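Local coordinates for protein serine protease inhibitor (Thermoanaerobacter tengcongensis, PDB 2PEF) that probably inhibits serine proteases as a member of the serpin family and is captured here in its latent state, at residues L40-T45 with K59-D64; E7-N12 with Y75-K80; I18-N23 with S31-L36; T277-S280 with A286-P289; Y11-F16 with T360-F365. One frame throughout, in Å; residues are numbered along the deposited sequence.

Contact 1 (L40-T45 with K59-D64); sequences LALAMT and KALGKD
Leu61 enters the side of helix 35-46 with its forked end, one methyl passing Leu42 and the other resting on the backbone before Ala43. This is a helix-helix contact of the serpin fold, made by the last turn of helix 51-62. The bonds from CA to CB of Leu42 and Leu61 point at each other's segment, and the two side chains cross obliquely. In Leu61 CG lies anti to the carbonyl carbon (chi1 -61°), and chi2 of 172° carries both methyls across. Leu61 CD2 lies 3.8 Å from Leu42 CB and 3.9 Å from Leu42 CD1, touching both base and branch. Leu61 CD1 meets main chain, 3.8 Å from Ala43 N, with Ala43 CB more distant at 4.3 Å. Leu70 of helix 67-80 also touches Leu61, extending the buried apolar packing. With an alanine at Leu61 both methyls are gone, and Leu42 and the helix backbone at Ala43 would probably face a gap. Farther round helix 35-46, Ala41 O accepts two bonds, from Thr45 N at 3.1 Å and from Thr45 OG1 at 2.7 Å; the donors arrive from opposite faces of the carbonyl plane, the hydroxyl tilted 31° out of it.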
# COMPACT_ATOMS: atom_id res chain seq x y z
N LEU A 40 -4.22 -7.16 -1.89
CA LEU A 40 -3.76 -8.51 -2.20
C LEU A 40 -3.77 -9.46 -1.01
O LEU A 40 -4.20 -10.61 -1.14
CB LEU A 40 -2.39 -8.47 -2.88
CG LEU A 40 -2.41 -7.86 -4.28
CD1 LEU A 40 -1.00 -7.55 -4.75
CD2 LEU A 40 -3.13 -8.75 -5.28
N ALA A 41 -3.33 -8.98 0.15
CA ALA A 41 -3.33 -9.80 1.36
C ALA A 41 -4.76 -10.14 1.76
O ALA A 41 -5.06 -11.28 2.13
CB ALA A 41 -2.63 -9.06 2.49
N LEU A 42 -5.64 -9.15 1.67
CA LEU A 42 -7.03 -9.32 2.07
C LEU A 42 -7.83 -10.15 1.07
O LEU A 42 -8.73 -10.89 1.45
CB LEU A 42 -7.70 -7.96 2.30
CG LEU A 42 -7.19 -7.15 3.50
CD1 LEU A 42 -7.62 -5.70 3.39
CD2 LEU A 42 -7.64 -7.75 4.83
N ALA A 43 -7.51 -10.01 -0.22
CA ALA A 43 -8.17 -10.81 -1.25
C ALA A 43 -7.82 -12.29 -1.10
O ALA A 43 -8.70 -13.16 -1.22
CB ALA A 43 -7.83 -10.30 -2.63
N MET A 44 -6.55 -12.58 -0.82
CA MET A 44 -6.12 -13.95 -0.51
C MET A 44 -6.92 -14.49 0.67
O MET A 44 -7.46 -15.59 0.61
CB MET A 44 -4.63 -14.00 -0.17
CG MET A 44 -3.69 -13.97 -1.37
SD MET A 44 -2.03 -14.54 -0.96
CE MET A 44 -1.44 -13.25 0.13
N THR A 45 -7.00 -13.69 1.73
CA THR A 45 -7.69 -14.06 2.96
C THR A 45 -9.17 -14.34 2.70
O THR A 45 -9.73 -15.28 3.26
CB THR A 45 -7.53 -12.97 4.04
OG1 THR A 45 -6.15 -12.66 4.22
CG2 THR A 45 -8.11 -13.43 5.38
N LYS A 59 -17.49 -7.09 -0.26
CA LYS A 59 -18.03 -5.73 -0.32
C LYS A 59 -17.01 -4.67 0.08
O LYS A 59 -16.95 -3.60 -0.53
CB LYS A 59 -19.28 -5.62 0.56
CG LYS A 59 -20.04 -4.31 0.38
N ALA A 60 -16.22 -4.95 1.11
CA ALA A 60 -15.17 -4.04 1.57
C ALA A 60 -14.11 -3.81 0.51
O ALA A 60 -13.64 -2.68 0.32
CB ALA A 60 -14.53 -4.57 2.85
N LEU A 61 -13.73 -4.88 -0.19
CA LEU A 61 -12.67 -4.81 -1.20
C LEU A 61 -13.15 -4.38 -2.58
O LEU A 61 -12.43 -3.68 -3.30
CB LEU A 61 -11.96 -6.16 -1.32
CG LEU A 61 -11.26 -6.70 -0.07
CD1 LEU A 61 -10.79 -8.13 -0.30
CD2 LEU A 61 -10.09 -5.79 0.32
N GLY A 62 -14.35 -4.81 -2.97
CA GLY A 62 -14.78 -4.66 -4.35
C GLY A 62 -16.21 -4.20 -4.57
O GLY A 62 -16.64 -4.09 -5.72
N LYS A 63 -16.93 -3.93 -3.48
CA LYS A 63 -18.34 -3.52 -3.53
C LYS A 63 -19.23 -4.63 -4.09
O LYS A 63 -19.62 -5.56 -3.38
CB LYS A 63 -18.52 -2.23 -4.34
CG LYS A 63 -17.75 -1.03 -3.84
CD LYS A 63 -17.69 -0.01 -4.95
CE LYS A 63 -17.58 1.40 -4.44
NZ LYS A 63 -17.80 2.33 -5.57
N ASP A 64 -19.55 -4.53 -5.38
CA ASP A 64 -20.41 -5.49 -6.06
C ASP A 64 -19.64 -6.61 -6.76
O ASP A 64 -20.24 -7.52 -7.34
CB ASP A 64 -21.33 -4.77 -7.06
CG ASP A 64 -20.57 -4.07 -8.17
OD1 ASP A 64 -19.46 -3.55 -7.92
OD2 ASP A 64 -21.09 -4.03 -9.30

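Contact 2 (E7-N12 with Y75-K80); sequences EKFIYN and YTYMKK
Two hydroxyls grip Asp357 OD2: Thr360 OG1 and Tyr77 OH, the latter ending the ring that Phe9 meets. The hydrogen bond fixes the far end of Tyr77, while its near end takes the apolar contact. Phe9 CE2 lies over one face of the Tyr77 ring, displaced toward the rim. Its closest approach is 4.0 Å to Tyr77 CD1, followed by 4.2 Å to Tyr77 CG. The ring centroids of Phe9 and Tyr77 are 5.5 Å apart and the planes make 50°, an oblique pairing that is neither a stack nor T-shaped. Both rings are put there by the same torsion: CG is anti to the backbone N in Phe9 (chi1 175°) and in Tyr77 (chi1 -168°), and both side chains leave their helices toward the other. The contact thus brings together helix 7-22, the first of this serpin chain, and helix 67-80, two helices whose backbones stay well apart, with 9.7 Å between Phe9 CA and Tyr77 CA. The rings, rather than the main chains, bridge that distance. Leu362 of strand 362-372 touches both rings, and Tyr73 adds a further aromatic neighbour to Phe9. On the outer surface of helix 67-80, Lys79 NZ donates to Tyr75 OH at 3.3 Å, one turn apart, and the same ammonium group forms a salt bridge with Glu2.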
# COMPACT_ATOMS: atom_id res chain seq x y z
N GLU A 7 -13.37 -0.35 -16.43
CA GLU A 7 -13.75 0.81 -15.63
C GLU A 7 -14.33 0.43 -14.27
O GLU A 7 -14.12 1.14 -13.29
CB GLU A 7 -14.72 1.71 -16.41
CG GLU A 7 -14.15 2.31 -17.69
N LYS A 8 -15.05 -0.69 -14.21
CA LYS A 8 -15.58 -1.20 -12.94
C LYS A 8 -14.47 -1.47 -11.93
O LYS A 8 -14.52 -0.99 -10.80
CB LYS A 8 -16.45 -2.45 -13.15
CG LYS A 8 -16.96 -3.08 -11.85
CD LYS A 8 -18.07 -4.09 -12.09
CE LYS A 8 -19.43 -3.42 -12.25
NZ LYS A 8 -19.81 -2.57 -11.08
N PHE A 9 -13.46 -2.23 -12.35
CA PHE A 9 -12.32 -2.51 -11.47
C PHE A 9 -11.57 -1.24 -11.06
O PHE A 9 -11.24 -1.06 -9.89
CB PHE A 9 -11.34 -3.50 -12.12
CG PHE A 9 -10.09 -3.73 -11.30
CD1 PHE A 9 -10.08 -4.63 -10.25
CD2 PHE A 9 -8.92 -3.02 -11.58
CE1 PHE A 9 -8.93 -4.84 -9.48
CE2 PHE A 9 -7.76 -3.21 -10.82
CZ PHE A 9 -7.77 -4.13 -9.77
N ILE A 10 -11.30 -0.36 -12.03
CA ILE A 10 -10.57 0.87 -11.73
C ILE A 10 -11.29 1.72 -10.67
O ILE A 10 -10.71 2.04 -9.64
CB ILE A 10 -10.26 1.70 -13.01
CG1 ILE A 10 -9.32 0.92 -13.93
CG2 ILE A 10 -9.65 3.06 -12.65
CD1 ILE A 10 -9.13 1.51 -15.31
N TYR A 11 -12.56 2.05 -10.92
CA TYR A 11 -13.26 2.94 -10.00
C TYR A 11 -13.62 2.29 -8.66
O TYR A 11 -13.59 2.96 -7.62
CB TYR A 11 -14.46 3.63 -10.67
CG TYR A 11 -14.04 4.80 -11.54
CD1 TYR A 11 -13.91 4.65 -12.92
CD2 TYR A 11 -13.75 6.05 -10.98
CE1 TYR A 11 -13.52 5.72 -13.73
CE2 TYR A 11 -13.35 7.12 -11.78
CZ TYR A 11 -13.23 6.95 -13.15
OH TYR A 11 -12.85 8.00 -13.95
N ASN A 12 -13.93 0.99 -8.67
CA ASN A 12 -14.14 0.27 -7.41
C ASN A 12 -12.85 0.18 -6.58
O ASN A 12 -12.88 0.40 -5.37
CB ASN A 12 -14.73 -1.13 -7.65
CG ASN A 12 -16.21 -1.08 -7.99
OD1 ASN A 12 -16.76 -0.04 -8.37
ND2 ASN A 12 -16.88 -2.22 -7.85
N TYR A 75 -5.25 -11.10 -10.50
CA TYR A 75 -4.31 -11.91 -11.28
C TYR A 75 -3.90 -11.18 -12.55
O TYR A 75 -2.72 -11.11 -12.88
CB TYR A 75 -4.93 -13.28 -11.60
CG TYR A 75 -4.18 -14.05 -12.67
CD1 TYR A 75 -3.00 -14.72 -12.37
CD2 TYR A 75 -4.67 -14.11 -13.97
CE1 TYR A 75 -2.31 -15.43 -13.34
CE2 TYR A 75 -3.99 -14.82 -14.96
CZ TYR A 75 -2.81 -15.48 -14.63
OH TYR A 75 -2.15 -16.17 -15.61
N THR A 76 -4.88 -10.61 -13.26
CA THR A 76 -4.61 -9.92 -14.51
C THR A 76 -3.85 -8.61 -14.26
O THR A 76 -2.91 -8.28 -15.00
CB THR A 76 -5.92 -9.64 -15.27
OG1 THR A 76 -6.68 -10.85 -15.36
CG2 THR A 76 -5.63 -9.12 -16.68
N TYR A 77 -4.26 -7.89 -13.22
CA TYR A 77 -3.61 -6.64 -12.84
C TYR A 77 -2.13 -6.86 -12.53
O TYR A 77 -1.27 -6.16 -13.06
CB TYR A 77 -4.31 -6.00 -11.65
CG TYR A 77 -3.87 -4.58 -11.38
CD1 TYR A 77 -4.05 -3.58 -12.35
CD2 TYR A 77 -3.30 -4.22 -10.16
CE1 TYR A 77 -3.65 -2.27 -12.11
CE2 TYR A 77 -2.90 -2.90 -9.92
CZ TYR A 77 -3.08 -1.94 -10.89
OH TYR A 77 -2.68 -0.64 -10.66
N MET A 78 -1.85 -7.85 -11.69
CA MET A 78 -0.47 -8.21 -11.34
C MET A 78 0.34 -8.66 -12.56
O MET A 78 1.51 -8.31 -12.70
CB MET A 78 -0.44 -9.30 -10.27
CG MET A 78 -0.89 -8.85 -8.89
SD MET A 78 -0.58 -10.11 -7.66
CE MET A 78 -1.97 -11.21 -7.95
N LYS A 79 -0.31 -9.41 -13.44
CA LYS A 79 0.31 -9.90 -14.67
C LYS A 79 0.74 -8.75 -15.57
O LYS A 79 1.76 -8.85 -16.26
CB LYS A 79 -0.66 -10.82 -15.42
CG LYS A 79 -0.06 -11.57 -16.59
CD LYS A 79 -0.98 -12.69 -17.03
CE LYS A 79 -0.39 -13.50 -18.16
NZ LYS A 79 -1.18 -14.74 -18.41
N LYS A 80 -0.03 -7.66 -15.55
CA LYS A 80 0.18 -6.54 -16.48
C LYS A 80 0.92 -5.33 -15.91
O LYS A 80 1.27 -4.40 -16.66
CB LYS A 80 -1.14 -6.13 -17.13
CG LYS A 80 -1.63 -7.13 -18.19
CD LYS A 80 -2.92 -6.69 -18.88
CE LYS A 80 -2.72 -5.55 -19.88
NZ LYS A 80 -1.67 -5.83 -20.92

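Contact 3 (I18-N23 with S31-L36); sequences IELFKN and SLISPL
Leu20 is the first residue of 18-23 to touch the other segment, and it does so mainly through one methyl of Ile33. Its CG lies 3.6 Å from Ile33 CD1, and Leu20 CD2 is nearly as close to the same atom. That CD2 branch also reaches the chain beyond the strand, lying 4.0 Å from Pro35 CA. With CG anti to the backbone N (chi1 -167°), Leu20 is turned out to meet this surface. Phe21 follows, and here Ile33 CD1 presses on helix backbone: it sits 3.5 Å from Phe21 N and 4.0 Å from Phe21 CB. The methyl is therefore lodged between two successive residues of the helix. The Phe21 ring presents its edge to Ile33, with CG1 close to the ring plane. Ile33 CG1 takes the crowded position between backbone N and carbonyl carbon (chi1 68°), and chi2 of 154° extends CD1 to the helix. Lys22 starts out away from the other segment, and its NZ is hydrogen-bonded to the carbonyls of Lys240 and Leu242. On the other segment, strand 32-33 pairs with strand 362-372, and Ser34 then caps helix 35-46, its OG bonded to Ser37 N and Ile364 O. Helix 7-22 packed against a short strand that leads through Ser-Pro into a buried helix is consistent with the shutter region of the serpin fold.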
# COMPACT_ATOMS: atom_id res chain seq x y z
N ILE A 18 -8.78 4.96 -1.71
CA ILE A 18 -8.94 6.27 -1.06
C ILE A 18 -9.60 6.15 0.31
O ILE A 18 -9.23 6.86 1.25
CB ILE A 18 -9.65 7.30 -1.99
CG1 ILE A 18 -8.80 7.55 -3.25
CG2 ILE A 18 -9.94 8.61 -1.26
CD1 ILE A 18 -7.36 8.03 -3.00
N GLU A 19 -10.57 5.24 0.45
CA GLU A 19 -11.17 5.01 1.76
C GLU A 19 -10.15 4.44 2.74
O GLU A 19 -10.10 4.84 3.90
CB GLU A 19 -12.40 4.10 1.67
CG GLU A 19 -13.61 4.75 0.98
CD GLU A 19 -14.00 6.10 1.58
OE1 GLU A 19 -14.21 6.16 2.81
OE2 GLU A 19 -14.08 7.09 0.82
N LEU A 20 -9.31 3.53 2.25
CA LEU A 20 -8.21 3.00 3.06
C LEU A 20 -7.26 4.13 3.48
O LEU A 20 -6.97 4.28 4.66
CB LEU A 20 -7.45 1.91 2.29
CG LEU A 20 -6.47 1.03 3.06
CD1 LEU A 20 -7.19 0.22 4.15
CD2 LEU A 20 -5.73 0.11 2.10
N PHE A 21 -6.81 4.92 2.50
CA PHE A 21 -5.92 6.05 2.75
C PHE A 21 -6.49 7.05 3.76
O PHE A 21 -5.84 7.36 4.76
CB PHE A 21 -5.56 6.75 1.44
CG PHE A 21 -4.74 8.01 1.62
CD1 PHE A 21 -3.47 7.96 2.18
CD2 PHE A 21 -5.23 9.24 1.19
CE1 PHE A 21 -2.71 9.12 2.32
CE2 PHE A 21 -4.48 10.40 1.33
CZ PHE A 21 -3.22 10.34 1.90
N LYS A 22 -7.71 7.52 3.52
CA LYS A 22 -8.28 8.61 4.32
C LYS A 22 -8.58 8.21 5.77
O LYS A 22 -8.84 9.07 6.62
CB LYS A 22 -9.51 9.21 3.64
CG LYS A 22 -10.77 8.37 3.73
CD LYS A 22 -11.81 8.82 2.71
CE LYS A 22 -12.39 10.18 3.05
NZ LYS A 22 -13.45 10.58 2.07
N ASN A 23 -8.54 6.90 6.05
CA ASN A 23 -8.72 6.40 7.40
C ASN A 23 -7.41 5.92 8.06
O ASN A 23 -7.43 5.39 9.18
CB ASN A 23 -9.79 5.30 7.42
CG ASN A 23 -11.18 5.85 7.14
OD1 ASN A 23 -11.79 5.53 6.12
ND2 ASN A 23 -11.69 6.68 8.05
N SER A 31 2.41 9.68 6.84
CA SER A 31 1.72 8.43 6.56
C SER A 31 2.10 7.89 5.19
O SER A 31 2.47 8.65 4.28
CB SER A 31 0.21 8.65 6.65
OG SER A 31 -0.14 9.18 7.91
N LEU A 32 2.03 6.57 5.04
CA LEU A 32 2.26 5.93 3.74
C LEU A 32 1.59 4.57 3.73
O LEU A 32 1.85 3.74 4.59
CB LEU A 32 3.75 5.75 3.47
CG LEU A 32 4.12 5.03 2.16
CD1 LEU A 32 3.80 5.88 0.93
CD2 LEU A 32 5.59 4.66 2.17
N ILE A 33 0.72 4.36 2.75
CA ILE A 33 0.13 3.04 2.58
C ILE A 33 0.23 2.59 1.13
O ILE A 33 0.34 3.42 0.22
CB ILE A 33 -1.35 2.96 3.07
CG1 ILE A 33 -2.29 3.78 2.18
CG2 ILE A 33 -1.46 3.35 4.55
CD1 ILE A 33 -3.72 3.27 2.20
N SER A 34 0.25 1.28 0.93
CA SER A 34 0.08 0.69 -0.38
C SER A 34 -1.26 -0.01 -0.44
O SER A 34 -1.42 -1.10 0.13
CB SER A 34 1.19 -0.31 -0.70
OG SER A 34 0.93 -0.98 -1.91
N PRO A 35 -2.25 0.62 -1.11
CA PRO A 35 -3.55 -0.02 -1.26
C PRO A 35 -3.44 -1.35 -1.99
O PRO A 35 -4.16 -2.29 -1.64
CB PRO A 35 -4.34 1.00 -2.09
CG PRO A 35 -3.66 2.30 -1.83
CD PRO A 35 -2.21 1.96 -1.72
N LEU A 36 -2.54 -1.44 -2.97
CA LEU A 36 -2.31 -2.68 -3.71
C LEU A 36 -1.92 -3.82 -2.77
O LEU A 36 -2.50 -4.89 -2.83
CB LEU A 36 -1.23 -2.49 -4.78
CG LEU A 36 -0.87 -3.72 -5.63
CD1 LEU A 36 -2.08 -4.28 -6.39
CD2 LEU A 36 0.27 -3.38 -6.58

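Contact 4 (T277-S280 with A286-P289); sequences TLES and AFLP
Phe287 makes all the apolar contacts here, receiving Leu278 at one part of its ring and Glu279 at another. Leu278 CD1 comes to the ring edge, near its plane, at 4.0 Å from Phe287 CZ. Leu278 CB lies by the same rim, 4.1 Å from Phe287 CE1, and the two side chains cross at about a right angle. Leu278 and Phe287 both start out toward the opposite segment, and Phe287 CG stands anti to its carbonyl carbon, beside the backbone N, with the ring directed at the helix. Glu279 takes part through its aliphatic portion: its CG approaches the ring obliquely, 3.8 Å from Phe287 CD1. In this serpin fold helix 275-280 and the loop after it lie on the connection, which also carries short strand 298-300, between strands 255-273 and 310-318, and Phe287 lies in the 3-10 turn that follows the helix. Val310, the first residue of the later strand, touches both Leu278 and Phe287. A serine in place of Phe287 removes the ring, and Leu278 and CG of Glu279 would probably lose their apolar cover. The polar end of Glu279 meets the phenylalanine by packing: OE2 is 4.1 Å from Phe287 CB, with carboxylate and ring planes 73° apart. Hydrogen bonding belongs to the helix itself and to its neighbours. Ala286 is tied through the backbone to Ile307, while Ser280 OG donates to Thr277 O at 2.6 Å, with a C=O...donor angle of 128° and the donor tilted 21° from the carbonyl plane.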
# COMPACT_ATOMS: atom_id res chain seq x y z
N THR A 277 -10.22 0.48 10.43
CA THR A 277 -10.52 0.94 9.07
C THR A 277 -11.34 -0.10 8.31
O THR A 277 -12.35 0.22 7.68
CB THR A 277 -9.22 1.25 8.29
OG1 THR A 277 -8.52 2.32 8.94
CG2 THR A 277 -9.52 1.64 6.85
N LEU A 278 -10.91 -1.36 8.39
CA LEU A 278 -11.58 -2.46 7.71
C LEU A 278 -12.98 -2.72 8.27
O LEU A 278 -13.90 -3.02 7.51
CB LEU A 278 -10.71 -3.73 7.76
CG LEU A 278 -9.45 -3.68 6.89
CD1 LEU A 278 -8.48 -4.82 7.21
CD2 LEU A 278 -9.79 -3.66 5.39
N GLU A 279 -13.13 -2.57 9.58
CA GLU A 279 -14.44 -2.69 10.23
C GLU A 279 -15.40 -1.58 9.78
O GLU A 279 -16.61 -1.80 9.70
CB GLU A 279 -14.30 -2.70 11.75
CG GLU A 279 -13.72 -3.99 12.31
CD GLU A 279 -13.39 -3.91 13.79
OE1 GLU A 279 -12.91 -2.84 14.25
OE2 GLU A 279 -13.60 -4.91 14.50
N SER A 280 -14.84 -0.41 9.48
CA SER A 280 -15.63 0.73 9.01
C SER A 280 -16.08 0.53 7.57
O SER A 280 -17.08 1.11 7.14
CB SER A 280 -14.86 2.04 9.17
OG SER A 280 -13.92 2.23 8.12
N ALA A 286 -15.11 -11.05 10.36
CA ALA A 286 -13.78 -11.67 10.24
C ALA A 286 -12.94 -11.52 11.51
O ALA A 286 -12.09 -12.36 11.80
CB ALA A 286 -13.05 -11.08 9.05
N PHE A 287 -13.18 -10.44 12.25
CA PHE A 287 -12.41 -10.13 13.46
C PHE A 287 -13.03 -10.71 14.73
O PHE A 287 -12.44 -10.62 15.81
CB PHE A 287 -12.22 -8.61 13.60
CG PHE A 287 -11.48 -7.98 12.45
CD1 PHE A 287 -12.17 -7.30 11.45
CD2 PHE A 287 -10.09 -8.08 12.37
CE1 PHE A 287 -11.48 -6.72 10.39
CE2 PHE A 287 -9.39 -7.50 11.31
CZ PHE A 287 -10.09 -6.82 10.31
N LEU A 288 -14.21 -11.31 14.61
CA LEU A 288 -14.94 -11.84 15.76
C LEU A 288 -14.75 -13.35 15.89
O LEU A 288 -15.13 -14.10 14.98
CB LEU A 288 -16.44 -11.52 15.65
CG LEU A 288 -16.89 -10.07 15.43
CD1 LEU A 288 -18.40 -10.01 15.22
CD2 LEU A 288 -16.48 -9.16 16.58
N PRO A 289 -14.16 -13.81 17.01
CA PRO A 289 -13.92 -15.25 17.24
C PRO A 289 -15.17 -16.12 17.13
O PRO A 289 -15.10 -17.22 16.58
CB PRO A 289 -13.34 -15.30 18.66
CG PRO A 289 -13.63 -13.97 19.27
CD PRO A 289 -13.66 -13.00 18.13

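Contact 5 (Y11-F16 with T360-F365); sequences YNTADF and TNLPIF
Leu362, on strand 362-372, reaches helix 7-22, where it meets Thr13 and Ala14. In this serpin the strand pairs antiparallel with 345-357, and the helix packs beside that pairing at Leu362. Followed outward, the Leu362 side chain sets off at CB beside the hydroxyl end of Tyr77 from helix 67-80. CG is the branch point, placed anti to the carbonyl carbon (chi1 -71°), and from it the two methyls part. CD1 turns to the aromatic side, among the rings of Tyr77 and Phe9. CD2 is the atom that touches the helix: it lies 3.6 Å from Ala14 N and 4.0 Å from Ala14 CB. The same methyl is 4.2 Å from Thr13 CB and equally far from Thr13 CG2, so it rests over the junction of these two residues and also packs against Ile10 O, a turn earlier. The small side chain of Ala14 is consistent with the close approach of the strand, with Ala14 CA 6.2 Å from Leu362 CA. Thr13 gives its methyl to the contact and keeps its hydroxyl for its own helix, OG1 bonding to Phe9 O. Farther along, Ile364 and Phe365 both face Ile355 in a classic beta bulge. Just before Leu362, an ST turn sets its backbone: Leu362 N donates to Thr360 OG1 at 3.1 Å, with an N-H...acceptor angle of 159°.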
# COMPACT_ATOMS: atom_id res chain seq x y z
N TYR A 11 -12.56 2.05 -10.92
CA TYR A 11 -13.26 2.94 -10.00
C TYR A 11 -13.62 2.29 -8.66
O TYR A 11 -13.59 2.96 -7.62
CB TYR A 11 -14.46 3.63 -10.67
CG TYR A 11 -14.04 4.80 -11.54
CD1 TYR A 11 -13.91 4.65 -12.92
CD2 TYR A 11 -13.75 6.05 -10.98
CE1 TYR A 11 -13.52 5.72 -13.73
CE2 TYR A 11 -13.35 7.12 -11.78
CZ TYR A 11 -13.23 6.95 -13.15
OH TYR A 11 -12.85 8.00 -13.95
N ASN A 12 -13.93 0.99 -8.67
CA ASN A 12 -14.14 0.27 -7.41
C ASN A 12 -12.85 0.18 -6.58
O ASN A 12 -12.88 0.40 -5.37
CB ASN A 12 -14.73 -1.13 -7.65
CG ASN A 12 -16.21 -1.08 -7.99
OD1 ASN A 12 -16.76 -0.04 -8.37
ND2 ASN A 12 -16.88 -2.22 -7.85
N THR A 13 -11.73 -0.11 -7.23
CA THR A 13 -10.44 -0.21 -6.54
C THR A 13 -9.98 1.16 -6.07
O THR A 13 -9.41 1.28 -4.98
CB THR A 13 -9.39 -0.93 -7.43
OG1 THR A 13 -9.89 -2.22 -7.78
CG2 THR A 13 -8.05 -1.09 -6.70
N ALA A 14 -10.26 2.19 -6.87
CA ALA A 14 -9.97 3.58 -6.50
C ALA A 14 -10.70 3.96 -5.21
O ALA A 14 -10.09 4.56 -4.32
CB ALA A 14 -10.33 4.53 -7.63
N ASP A 15 -11.98 3.60 -5.12
CA ASP A 15 -12.78 3.84 -3.91
C ASP A 15 -12.18 3.15 -2.68
O ASP A 15 -12.03 3.78 -1.63
CB ASP A 15 -14.24 3.41 -4.11
CG ASP A 15 -15.10 4.53 -4.69
OD1 ASP A 15 -14.57 5.62 -4.97
OD2 ASP A 15 -16.32 4.31 -4.87
N PHE A 16 -11.84 1.87 -2.81
CA PHE A 16 -11.18 1.13 -1.73
C PHE A 16 -9.88 1.82 -1.31
O PHE A 16 -9.62 2.00 -0.12
CB PHE A 16 -10.88 -0.31 -2.15
CG PHE A 16 -9.92 -1.03 -1.23
CD1 PHE A 16 -10.37 -1.64 -0.07
CD2 PHE A 16 -8.56 -1.09 -1.54
CE1 PHE A 16 -9.47 -2.30 0.78
CE2 PHE A 16 -7.67 -1.74 -0.70
CZ PHE A 16 -8.12 -2.35 0.46
N THR A 360 -3.92 3.03 -15.37
CA THR A 360 -5.20 3.05 -14.65
C THR A 360 -5.41 4.30 -13.80
O THR A 360 -6.54 4.62 -13.43
CB THR A 360 -5.34 1.83 -13.71
OG1 THR A 360 -4.29 1.87 -12.73
CG2 THR A 360 -5.28 0.51 -14.48
N ASN A 361 -4.30 4.98 -13.47
CA ASN A 361 -4.27 6.08 -12.50
C ASN A 361 -4.48 5.64 -11.04
O ASN A 361 -4.67 6.46 -10.15
CB ASN A 361 -5.22 7.21 -12.89
CG ASN A 361 -4.73 7.99 -14.08
OD1 ASN A 361 -3.53 8.02 -14.36
ND2 ASN A 361 -5.64 8.63 -14.80
N LEU A 362 -4.39 4.33 -10.80
CA LEU A 362 -4.51 3.77 -9.45
C LEU A 362 -3.25 4.00 -8.62
O LEU A 362 -2.14 3.85 -9.13
CB LEU A 362 -4.83 2.28 -9.51
CG LEU A 362 -6.25 1.91 -9.97
CD1 LEU A 362 -6.35 0.42 -10.25
CD2 LEU A 362 -7.29 2.34 -8.95
N PRO A 363 -3.41 4.36 -7.34
CA PRO A 363 -2.25 4.59 -6.48
C PRO A 363 -1.65 3.30 -5.91
O PRO A 363 -2.26 2.65 -5.06
CB PRO A 363 -2.82 5.46 -5.36
CG PRO A 363 -4.24 5.04 -5.24
CD PRO A 363 -4.68 4.59 -6.62
N ILE A 364 -0.46 2.96 -6.38
CA ILE A 364 0.30 1.84 -5.82
C ILE A 364 0.70 2.16 -4.38
O ILE A 364 0.57 1.32 -3.49
CB ILE A 364 1.57 1.51 -6.67
CG1 ILE A 364 1.21 1.30 -8.15
CG2 ILE A 364 2.34 0.31 -6.09
CD1 ILE A 364 0.31 0.10 -8.44
N PHE A 365 1.18 3.39 -4.18
CA PHE A 365 1.47 3.96 -2.87
C PHE A 365 0.79 5.32 -2.77
O PHE A 365 0.67 6.05 -3.77
CB PHE A 365 2.98 4.14 -2.68
CG PHE A 365 3.72 2.85 -2.46
CD1 PHE A 365 4.14 2.07 -3.54
CD2 PHE A 365 4.02 2.41 -1.17
CE1 PHE A 365 4.84 0.88 -3.34
CE2 PHE A 365 4.71 1.22 -0.96
CZ PHE A 365 5.12 0.46 -2.04

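Overall arrangement
Helix 7-22 runs through contacts 2, 5 and 3 in that order, contacts 2 and 5 sharing Tyr11 and Asn12 with centres 9 Å apart, and the centre of contact 3 lying about 10 Å from that of contact 5. Contacts 3 and 5 reach the paired strands 32-33 and 362-372, so the first helix is packed against the last strand of the chain. Contact 3 leads into helix 35-46, which contact 1 uses next; contact 1 is tied to helix 7-22 by salt bridges Lys63-Asp15 and Asp64-Lys8. Contact 4, much later, touches contact 1 through Leu42 and Leu278 but stays about 12 Å from contact 2 at the nearest atoms. All lie within one serpin fold.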